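Local coordinates for putative mandelate racemase (Zymomonas mobilis, PDB 2OX4), which binds magnesium and probably acts as a lyase, most likely a dehydratase, of the mandelate racemase branch of the enolase superfamily, at residues K166-V169 against L170-D173; V214-H217 against G218-L222; E280-S283 against I284-I287; H341-H344 against Q345-L349. All coordinates share one frame; numbering follows the deposited sequence.

All four contacts belong to the barrel domain, at turns next to its parallel strands. Contacts 1 and 2 follow the neighbouring strands 164-167 and 211-215, and they touch directly: Asp168 OD2 lies 2.8 Å from His217 ND1, probably a hydrogen bond. Contact 2 supplies Glu215, one of three glutamates on the magnesium ion. Contact 4 joins contact 1 through a salt bridge of 3.1 Å between Lys166 NZ and Glu342 OE2, and its His344 side chain is about 7 Å from the metal. Contact 3 stands apart, where the chain enters strand 286-287; its centre is about 24 Å from that of contact 1, and the side chain of its Ile284 is about 12 Å from the metal.

Contact 1: residues K166-V169 against L170-D173; sequences KVDV and LAHD
Leu170 and Asp168 meet through the backbone of one and the carboxylate of the other. The amide N of Leu170 reaches Asp168 OD1 at 3.1 Å, arriving nearly along the C-O bond, while Ala171 N bonds to the same oxygen from well above the carboxylate plane. Two donors thus share one oxygen, and they come at it from different directions. With CG anti to its own backbone N (chi1 -177°), Asp168 lays its carboxylate beside the turn, and Ala171 CB comes within 3.3 Å of OD2. That second oxygen is taken by His217 ND1, so both ends of the group are held.

Within the turn, Val169 and Leu170 pack as chain neighbours: Val169 CG2 is a loose 4.5 Å from Leu170 CG, and both side chains press against Phe228 of helix 222-232. Further along, a water receives the N-H of His172 and gives a proton to Asp168 O at 2.7 Å; it also lies in the plane of the His172 ring, bonded to ND1. The bond from OD1 to the amide two residues ahead makes an Asx turn, here as the chain leaves strand 164-167 of the enolase-type barrel.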
loop_
_atom_site.group_PDB
_atom_site.type_symbol
_atom_site.label_atom_id
_atom_site.label_comp_id
_atom_site.label_asym_id
_atom_site.label_seq_id
_atom_site.Cartn_x
_atom_site.Cartn_y
_atom_site.Cartn_z
ATOM N N LYS C 166 -37.873 -2.229 -6.125
ATOM C CA LYS C 166 -36.868 -1.173 -6.039
ATOM C C LYS C 166 -37.488 0.210 -6.138
ATOM O O LYS C 166 -38.364 0.452 -6.962
ATOM C CB LYS C 166 -35.794 -1.335 -7.116
ATOM C CG LYS C 166 -34.660 -0.289 -7.020
ATOM C CD LYS C 166 -33.529 -0.603 -8.006
ATOM C CE LYS C 166 -33.750 0.032 -9.371
ATOM N NZ LYS C 166 -32.684 -0.464 -10.312
ATOM N N VAL C 167 -37.008 1.122 -5.304
ATOM C CA VAL C 167 -37.579 2.459 -5.245
ATOM C C VAL C 167 -36.474 3.499 -5.017
ATOM O O VAL C 167 -35.515 3.246 -4.273
ATOM C CB VAL C 167 -38.674 2.524 -4.159
ATOM C CG1 VAL C 167 -38.122 2.149 -2.779
ATOM C CG2 VAL C 167 -39.374 3.869 -4.159
ATOM N N ASP C 168 -36.600 4.630 -5.708
ATOM C CA ASP C 168 -35.821 5.836 -5.414
ATOM C C ASP C 168 -36.658 6.704 -4.483
ATOM O O ASP C 168 -37.688 7.253 -4.897
ATOM C CB ASP C 168 -35.500 6.583 -6.712
ATOM C CG ASP C 168 -34.612 7.818 -6.495
ATOM O OD1 ASP C 168 -34.481 8.309 -5.348
ATOM O OD2 ASP C 168 -34.035 8.296 -7.492
ATOM N N VAL C 169 -36.207 6.822 -3.237
ATOM C CA VAL C 169 -36.970 7.526 -2.198
ATOM C C VAL C 169 -36.498 8.968 -1.930
ATOM O O VAL C 169 -37.128 9.687 -1.150
ATOM C CB VAL C 169 -37.060 6.716 -0.873
ATOM C CG1 VAL C 169 -37.764 5.378 -1.102
ATOM C CG2 VAL C 169 -35.666 6.487 -0.265
ATOM N N LEU C 170 -35.396 9.382 -2.572
ATOM C CA LEU C 170 -34.838 10.732 -2.356
ATOM C C LEU C 170 -35.137 11.704 -3.477
ATOM O O LEU C 170 -35.106 12.921 -3.258
ATOM C CB LEU C 170 -33.314 10.682 -2.079
ATOM C CG LEU C 170 -32.859 9.932 -0.821
ATOM C CD1 LEU C 170 -31.329 9.722 -0.796
ATOM C CD2 LEU C 170 -33.324 10.600 0.463
ATOM N N ALA C 171 -35.437 11.185 -4.671
ATOM C CA ALA C 171 -35.464 12.003 -5.881
ATOM C C ALA C 171 -36.564 13.069 -5.860
ATOM O O ALA C 171 -36.382 14.170 -6.392
ATOM C CB ALA C 171 -35.610 11.140 -7.109
ATOM N N HIS C 172 -37.705 12.728 -5.264
ATOM C CA HIS C 172 -38.887 13.590 -5.339
ATOM C C HIS C 172 -39.229 14.172 -3.987
ATOM O O HIS C 172 -39.101 13.504 -2.959
ATOM C CB HIS C 172 -40.085 12.825 -5.910
ATOM C CG HIS C 172 -39.826 12.256 -7.266
ATOM N ND1 HIS C 172 -39.334 10.985 -7.455
ATOM C CD2 HIS C 172 -39.957 12.798 -8.500
ATOM C CE1 HIS C 172 -39.188 10.759 -8.749
ATOM N NE2 HIS C 172 -39.555 11.846 -9.405
ATOM N N ASP C 173 -39.661 15.436 -3.990
ATOM C CA ASP C 173 -40.261 16.017 -2.792
ATOM C C ASP C 173 -41.641 15.422 -2.520
ATOM O O ASP C 173 -42.118 14.585 -3.289
ATOM C CB ASP C 173 -40.274 17.561 -2.839
ATOM C CG ASP C 173 -41.217 18.144 -3.904
ATOM O OD1 ASP C 173 -41.039 19.339 -4.237
ATOM O OD2 ASP C 173 -42.129 17.447 -4.409
HETATM O O HOH W 1 -38.627 9.746 -5.021
#

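Contact 2: residues V214-H217 against G218-L222; sequences VENH and GHTDL. With MG (magnesium ion), chain O.
His217 and His219 lie side by side and point the same way, but their rings do not stack: the planes are 40° apart. What touches is the CB of His217, set over one face of the His219 ring 3.7 Å from its centroid, a CH-pi contact. The His217 ring has its own cover, Glu215 CD, 3.7 Å above its centre, and its ND1 goes to Asp168. A type I' turn from Asn216 to His219 brings the pair together, closed by His219 N bonding to Asn216 O at 3.0 Å; His217 and Gly218, its two middle residues, both have positive phi. A water in the plane of the His219 ring hydrogen-bonds to ND1 at 2.9 Å. Putting an alanine in place of His219 would probably uncover His217 CB and leave that water without its ring partner. Beyond the turn, Thr220 crosses Asn216 at about a right angle, its OG1 3.0 Å from Asn216 OD1 and hydrogen-bonded to Ile243 O. Before the turn, a bend at chi2 (81°) brings the Glu215 carboxylate round to magnesium, which OE1 binds at 2.2 Å; Glu241, Glu267 and three waters complete the site, and Glu215 OE2 accepts His217 N. The turn runs from strand 211-215, flanked by strands 164-167 and 237-241, into helix 222-232, where Asp221 is the N-cap; Gln85 of a neighbouring subunit bonds to Gly218 O.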
loop_
_atom_site.group_PDB
_atom_site.type_symbol
_atom_site.label_atom_id
_atom_site.label_comp_id
_atom_site.label_asym_id
_atom_site.label_seq_id
_atom_site.Cartn_x
_atom_site.Cartn_y
_atom_site.Cartn_z
ATOM N N VAL C 214 -32.951 0.070 -2.507
ATOM C CA VAL C 214 -33.004 1.524 -2.558
ATOM C C VAL C 214 -32.081 2.074 -3.652
ATOM O O VAL C 214 -30.885 1.777 -3.672
ATOM C CB VAL C 214 -32.702 2.140 -1.164
ATOM C CG1 VAL C 214 -32.545 3.667 -1.265
ATOM C CG2 VAL C 214 -33.841 1.774 -0.163
ATOM N N GLU C 215 -32.655 2.869 -4.552
ATOM C CA GLU C 215 -31.990 3.397 -5.743
ATOM C C GLU C 215 -31.735 4.897 -5.559
ATOM O O GLU C 215 -32.685 5.671 -5.414
ATOM C CB GLU C 215 -32.915 3.130 -6.948
ATOM C CG GLU C 215 -32.800 4.046 -8.159
ATOM C CD GLU C 215 -31.657 3.668 -9.073
ATOM O OE1 GLU C 215 -31.900 3.025 -10.120
ATOM O OE2 GLU C 215 -30.502 4.026 -8.764
ATOM N N ASN C 216 -30.466 5.321 -5.542
ATOM C CA ASN C 216 -30.147 6.760 -5.455
ATOM C C ASN C 216 -29.956 7.498 -6.793
ATOM O O ASN C 216 -29.871 8.741 -6.817
ATOM C CB ASN C 216 -28.936 7.014 -4.531
ATOM C CG ASN C 216 -29.278 6.908 -3.038
ATOM O OD1 ASN C 216 -28.466 7.273 -2.177
ATOM N ND2 ASN C 216 -30.456 6.397 -2.727
ATOM N N HIS C 217 -29.869 6.744 -7.896
ATOM C CA HIS C 217 -29.739 7.318 -9.248
ATOM C C HIS C 217 -28.514 8.215 -9.451
ATOM O O HIS C 217 -28.518 9.089 -10.320
ATOM C CB HIS C 217 -31.010 8.092 -9.658
ATOM C CG HIS C 217 -32.038 7.255 -10.358
ATOM N ND1 HIS C 217 -33.320 7.085 -9.870
ATOM C CD2 HIS C 217 -31.976 6.544 -11.508
ATOM C CE1 HIS C 217 -34.000 6.299 -10.689
ATOM N NE2 HIS C 217 -33.208 5.960 -11.692
ATOM N N GLY C 218 -27.471 8.019 -8.650
ATOM C CA GLY C 218 -26.294 8.898 -8.712
ATOM C C GLY C 218 -26.558 10.357 -8.347
ATOM O O GLY C 218 -25.748 11.228 -8.667
ATOM N N HIS C 219 -27.685 10.629 -7.686
ATOM C CA HIS C 219 -28.045 11.991 -7.262
ATOM C C HIS C 219 -27.307 12.413 -5.996
ATOM O O HIS C 219 -27.059 13.602 -5.766
ATOM C CB HIS C 219 -29.551 12.072 -6.987
ATOM C CG HIS C 219 -30.399 11.901 -8.205
ATOM N ND1 HIS C 219 -31.655 11.333 -8.160
ATOM C CD2 HIS C 219 -30.179 12.237 -9.499
ATOM C CE1 HIS C 219 -32.173 11.323 -9.376
ATOM N NE2 HIS C 219 -31.295 11.857 -10.208
ATOM N N THR C 220 -27.002 11.429 -5.160
ATOM C CA THR C 220 -26.258 11.652 -3.929
ATOM C C THR C 220 -24.752 11.618 -4.235
ATOM O O THR C 220 -24.343 11.325 -5.361
ATOM C CB THR C 220 -26.609 10.579 -2.867
ATOM O OG1 THR C 220 -26.574 9.270 -3.464
ATOM C CG2 THR C 220 -28.022 10.841 -2.286
ATOM N N ASP C 221 -23.940 11.945 -3.238
ATOM C CA ASP C 221 -22.512 11.638 -3.281
ATOM C C ASP C 221 -22.152 10.800 -2.063
ATOM O O ASP C 221 -23.042 10.410 -1.329
ATOM C CB ASP C 221 -21.677 12.920 -3.384
ATOM C CG ASP C 221 -21.842 13.869 -2.184
ATOM O OD1 ASP C 221 -22.266 13.445 -1.080
ATOM O OD2 ASP C 221 -21.511 15.069 -2.349
ATOM N N LEU C 222 -20.865 10.536 -1.864
ATOM C CA LEU C 222 -20.415 9.727 -0.737
ATOM C C LEU C 222 -21.053 10.191 0.568
ATOM O O LEU C 222 -21.621 9.391 1.313
ATOM C CB LEU C 222 -18.890 9.769 -0.622
ATOM C CG LEU C 222 -18.282 9.062 0.591
ATOM C CD1 LEU C 222 -16.866 8.597 0.288
ATOM C CD2 LEU C 222 -18.302 9.971 1.810
HETATM MG MG MG O . -30.449 2.454 -11.723
HETATM O O HOH W 2 -29.350 4.232 -10.998
HETATM O O HOH W 3 -32.142 10.002 -5.623
HETATM O O HOH W 4 -31.452 3.943 -13.261
HETATM O O HOH W 5 -31.806 1.150 -12.644
#

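Contact 3: residues E280-S283 against I284-I287; sequences EDRS and IDVI
Asp285 OD2 is gripped by both terminal nitrogens of Arg282, NH2 at 2.8 Å and NH1 at 3.1 Å, in an end-on salt bridge. The oxygen lies in the guanidinium plane, yet the carboxylate itself is turned, its plane 63° from that of the arginine. NH1 therefore comes in on the anti side of OD2, and NH2 from above the carboxylate plane. A bend at chi2 (48°) folds the arginine back over the turn, where Ile284 O sits against one guanidinium face, 3.4 Å from NH2 but not placed for a hydrogen bond. Elsewhere NE and NH1 give protons to the carbonyls of Phe310 and Glu311, while Asp285 OD1 pairs with Lys256. A leucine in place of Arg282 is likely to leave Asp285 OD2 without its positive partner and to cost both carbonyls these bonds. Arg282 is where the chain leaves helix 271-280: its positive phi, with two bonds back into the last turn, makes a Schellman motif. Ile284 packs against Phe278 of that helix and Leu252 of helix 250-258, and the chain enters strand 286-287 between strands 263-265 and 313-314, with Val223 of a neighbouring subunit lying against Arg282 and Asp285.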
loop_
_atom_site.group_PDB
_atom_site.type_symbol
_atom_site.label_atom_id
_atom_site.label_comp_id
_atom_site.label_asym_id
_atom_site.label_seq_id
_atom_site.Cartn_x
_atom_site.Cartn_y
_atom_site.Cartn_z
ATOM N N GLU C 280 -11.166 -4.727 -7.936
ATOM C CA GLU C 280 -9.924 -4.619 -7.159
ATOM C C GLU C 280 -10.173 -4.096 -5.733
ATOM O O GLU C 280 -9.637 -4.640 -4.769
ATOM C CB GLU C 280 -8.922 -3.703 -7.861
ATOM C CG GLU C 280 -8.334 -4.270 -9.148
ATOM C CD GLU C 280 -7.507 -3.229 -9.921
ATOM O OE1 GLU C 280 -7.811 -2.016 -9.828
ATOM O OE2 GLU C 280 -6.553 -3.623 -10.621
ATOM N N ASP C 281 -11.012 -3.069 -5.607
ATOM C CA ASP C 281 -11.356 -2.501 -4.298
ATOM C C ASP C 281 -12.405 -3.319 -3.551
ATOM O O ASP C 281 -12.696 -3.034 -2.373
ATOM C CB ASP C 281 -11.925 -1.103 -4.466
ATOM C CG ASP C 281 -10.887 -0.090 -4.899
ATOM O OD1 ASP C 281 -11.303 0.988 -5.345
ATOM O OD2 ASP C 281 -9.673 -0.360 -4.788
ATOM N N ARG C 282 -12.987 -4.298 -4.246
ATOM C CA ARG C 282 -14.149 -5.070 -3.772
ATOM C C ARG C 282 -15.291 -4.180 -3.231
ATOM O O ARG C 282 -15.882 -4.460 -2.187
ATOM C CB ARG C 282 -13.714 -6.178 -2.781
ATOM C CG ARG C 282 -14.808 -7.205 -2.370
ATOM C CD ARG C 282 -15.572 -7.756 -3.565
ATOM N NE ARG C 282 -16.752 -8.578 -3.229
ATOM C CZ ARG C 282 -17.881 -8.121 -2.674
ATOM N NH1 ARG C 282 -18.908 -8.948 -2.486
ATOM N NH2 ARG C 282 -17.997 -6.846 -2.307
ATOM N N SER C 283 -15.577 -3.085 -3.933
ATOM C CA SER C 283 -16.498 -2.089 -3.408
ATOM C C SER C 283 -17.952 -2.283 -3.855
ATOM O O SER C 283 -18.839 -1.631 -3.312
ATOM C CB SER C 283 -16.023 -0.677 -3.773
ATOM O OG SER C 283 -15.892 -0.554 -5.179
ATOM N N ILE C 284 -18.178 -3.134 -4.862
ATOM C CA ILE C 284 -19.546 -3.439 -5.368
ATOM C C ILE C 284 -19.884 -4.898 -5.045
ATOM O O ILE C 284 -19.113 -5.818 -5.378
ATOM C CB ILE C 284 -19.673 -3.243 -6.908
ATOM C CG1 ILE C 284 -19.346 -1.801 -7.321
ATOM C CG2 ILE C 284 -21.087 -3.525 -7.364
ATOM C CD1 ILE C 284 -19.363 -1.581 -8.834
ATOM N N ASP C 285 -21.032 -5.105 -4.400
ATOM C CA ASP C 285 -21.526 -6.448 -4.065
ATOM C C ASP C 285 -22.372 -7.053 -5.186
ATOM O O ASP C 285 -22.376 -8.272 -5.396
ATOM C CB ASP C 285 -22.325 -6.374 -2.758
ATOM C CG ASP C 285 -21.459 -5.913 -1.595
ATOM O OD1 ASP C 285 -21.629 -4.763 -1.139
ATOM O OD2 ASP C 285 -20.557 -6.686 -1.200
ATOM N N VAL C 286 -23.095 -6.198 -5.896
ATOM C CA VAL C 286 -23.957 -6.642 -6.996
ATOM C C VAL C 286 -23.702 -5.705 -8.157
ATOM O O VAL C 286 -24.000 -4.513 -8.073
ATOM C CB VAL C 286 -25.475 -6.597 -6.614
ATOM C CG1 VAL C 286 -26.357 -7.009 -7.820
ATOM C CG2 VAL C 286 -25.774 -7.500 -5.393
ATOM N N ILE C 287 -23.089 -6.214 -9.218
ATOM C CA ILE C 287 -22.808 -5.372 -10.376
ATOM C C ILE C 287 -23.986 -5.376 -11.329
ATOM O O ILE C 287 -24.691 -6.388 -11.468
ATOM C CB ILE C 287 -21.534 -5.790 -11.142
ATOM C CG1 ILE C 287 -21.572 -7.282 -11.498
ATOM C CG2 ILE C 287 -20.256 -5.400 -10.340
ATOM C CD1 ILE C 287 -20.669 -7.642 -12.670
#

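Contact 4: residues H341-H344 against Q345-L349; sequences HEHH and QKTLL
His343 meets the turn that follows it through its imidazole: CE1 comes to 3.1 Å from Thr347 OG1, the hydroxyl placed obliquely to the ring. Leu348 adds a methyl more distantly, CD2 lying 4.2 Å from His343 NE2. The ring nitrogens are used elsewhere, NE2 by Gln361 and ND1 by Glu325, which fixes the rotation of the ring while Tyr367 meets it edge-to-face.

These residues end strand 341-344, the last of the eight parallel strands of the enolase-type barrel; it pairs with strand 126-131, the first, and so shuts the cylinder.

His344 carries most of the contact, and both its side chain and its carbonyl are engaged. CG stands anti to the backbone N (chi1 -159°), with chi2 near -69° turning ND1 onto the backbone ahead: Lys346 N bonds to it at 3.1 Å, almost straight at 174° and within the ring plane. The side chain of the same lysine bends back across the imidazole, so that CD rests over one face, 3.6 Å from the centroid, in a CH-pi contact. Its amine carries on to Ala319 O. One residue thus holds the ring at an edge and on a face, with the magnesium ion about 7 Å from the side chain.

The carbonyl of His344 accepts twice from Thr347. OG1 donates at 2.9 Å in line with the C=O, and the amide N of Thr347 arrives at 3.2 Å from above the carbonyl plane, opening the 3-10 segment 345-348.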
loop_
_atom_site.group_PDB
_atom_site.type_symbol
_atom_site.label_atom_id
_atom_site.label_comp_id
_atom_site.label_asym_id
_atom_site.label_seq_id
_atom_site.Cartn_x
_atom_site.Cartn_y
_atom_site.Cartn_z
ATOM N N HIS C 341 -33.399 -10.247 -11.344
ATOM C CA HIS C 341 -33.665 -9.552 -12.609
ATOM C C HIS C 341 -34.519 -8.292 -12.393
ATOM O O HIS C 341 -35.516 -8.314 -11.671
ATOM C CB HIS C 341 -34.350 -10.493 -13.615
ATOM C CG HIS C 341 -34.688 -9.826 -14.914
ATOM N ND1 HIS C 341 -33.834 -9.828 -15.994
ATOM C CD2 HIS C 341 -35.772 -9.105 -15.292
ATOM C CE1 HIS C 341 -34.379 -9.148 -16.986
ATOM N NE2 HIS C 341 -35.556 -8.697 -16.587
ATOM N N GLU C 342 -34.115 -7.194 -13.022
ATOM C CA GLU C 342 -34.831 -5.931 -12.932
ATOM C C GLU C 342 -35.942 -5.897 -13.971
ATOM O O GLU C 342 -35.683 -6.006 -15.181
ATOM C CB GLU C 342 -33.884 -4.769 -13.213
ATOM C CG GLU C 342 -34.602 -3.434 -13.218
ATOM C CD GLU C 342 -33.675 -2.247 -13.404
ATOM O OE1 GLU C 342 -32.573 -2.397 -13.991
ATOM O OE2 GLU C 342 -34.068 -1.150 -12.967
ATOM N N HIS C 343 -37.177 -5.718 -13.511
ATOM C CA HIS C 343 -38.273 -5.530 -14.460
ATOM C C HIS C 343 -38.843 -4.126 -14.338
ATOM O O HIS C 343 -39.492 -3.792 -13.341
ATOM C CB HIS C 343 -39.356 -6.606 -14.301
ATOM C CG HIS C 343 -40.394 -6.565 -15.380
ATOM N ND1 HIS C 343 -40.079 -6.662 -16.720
ATOM C CD2 HIS C 343 -41.741 -6.417 -15.319
ATOM C CE1 HIS C 343 -41.189 -6.585 -17.438
ATOM N NE2 HIS C 343 -42.207 -6.421 -16.614
ATOM N N HIS C 344 -38.553 -3.304 -15.352
ATOM C CA HIS C 344 -38.746 -1.862 -15.269
ATOM C C HIS C 344 -40.190 -1.528 -15.567
ATOM O O HIS C 344 -40.820 -2.150 -16.439
ATOM C CB HIS C 344 -37.823 -1.130 -16.247
ATOM C CG HIS C 344 -37.580 0.304 -15.892
ATOM N ND1 HIS C 344 -38.561 1.272 -15.975
ATOM C CD2 HIS C 344 -36.459 0.942 -15.474
ATOM C CE1 HIS C 344 -38.058 2.440 -15.617
ATOM N NE2 HIS C 344 -36.784 2.269 -15.309
ATOM N N GLN C 345 -40.707 -0.544 -14.834
ATOM C CA GLN C 345 -42.082 -0.071 -15.011
ATOM C C GLN C 345 -42.401 0.434 -16.427
ATOM O O GLN C 345 -43.543 0.326 -16.885
ATOM C CB GLN C 345 -42.459 0.958 -13.929
ATOM C CG GLN C 345 -41.755 2.322 -14.016
ATOM C CD GLN C 345 -42.445 3.286 -14.979
ATOM O OE1 GLN C 345 -41.831 3.770 -15.930
ATOM N NE2 GLN C 345 -43.729 3.555 -14.743
ATOM N N LYS C 346 -41.395 0.966 -17.125
ATOM C CA LYS C 346 -41.599 1.489 -18.480
ATOM C C LYS C 346 -42.142 0.427 -19.453
ATOM O O LYS C 346 -42.888 0.754 -20.367
ATOM C CB LYS C 346 -40.322 2.152 -19.019
ATOM C CG LYS C 346 -39.333 1.188 -19.668
ATOM C CD LYS C 346 -37.923 1.424 -19.206
ATOM C CE LYS C 346 -37.244 2.438 -20.061
ATOM N NZ LYS C 346 -36.264 3.248 -19.273
ATOM N N THR C 347 -41.806 -0.842 -19.220
ATOM C CA THR C 347 -42.227 -1.939 -20.106
ATOM C C THR C 347 -43.730 -2.186 -20.015
ATOM O O THR C 347 -44.308 -2.883 -20.857
ATOM C CB THR C 347 -41.490 -3.271 -19.789
ATOM O OG1 THR C 347 -41.983 -3.815 -18.560
ATOM C CG2 THR C 347 -39.987 -3.051 -19.673
ATOM N N LEU C 348 -44.346 -1.613 -18.985
ATOM C CA LEU C 348 -45.791 -1.690 -18.788
ATOM C C LEU C 348 -46.591 -0.644 -19.585
ATOM O O LEU C 348 -47.822 -0.709 -19.642
ATOM C CB LEU C 348 -46.129 -1.632 -17.289
ATOM C CG LEU C 348 -45.280 -2.534 -16.372
ATOM C CD1 LEU C 348 -45.347 -2.105 -14.916
ATOM C CD2 LEU C 348 -45.617 -4.018 -16.523
ATOM N N LEU C 349 -45.897 0.304 -20.209
ATOM C CA LEU C 349 -46.555 1.375 -20.962
ATOM C C LEU C 349 -46.746 0.960 -22.425
ATOM O O LEU C 349 -45.883 0.282 -22.990
ATOM C CB LEU C 349 -45.749 2.678 -20.870
ATOM C CG LEU C 349 -45.084 3.063 -19.540
ATOM C CD1 LEU C 349 -44.098 4.199 -19.754
ATOM C CD2 LEU C 349 -46.112 3.441 -18.471
#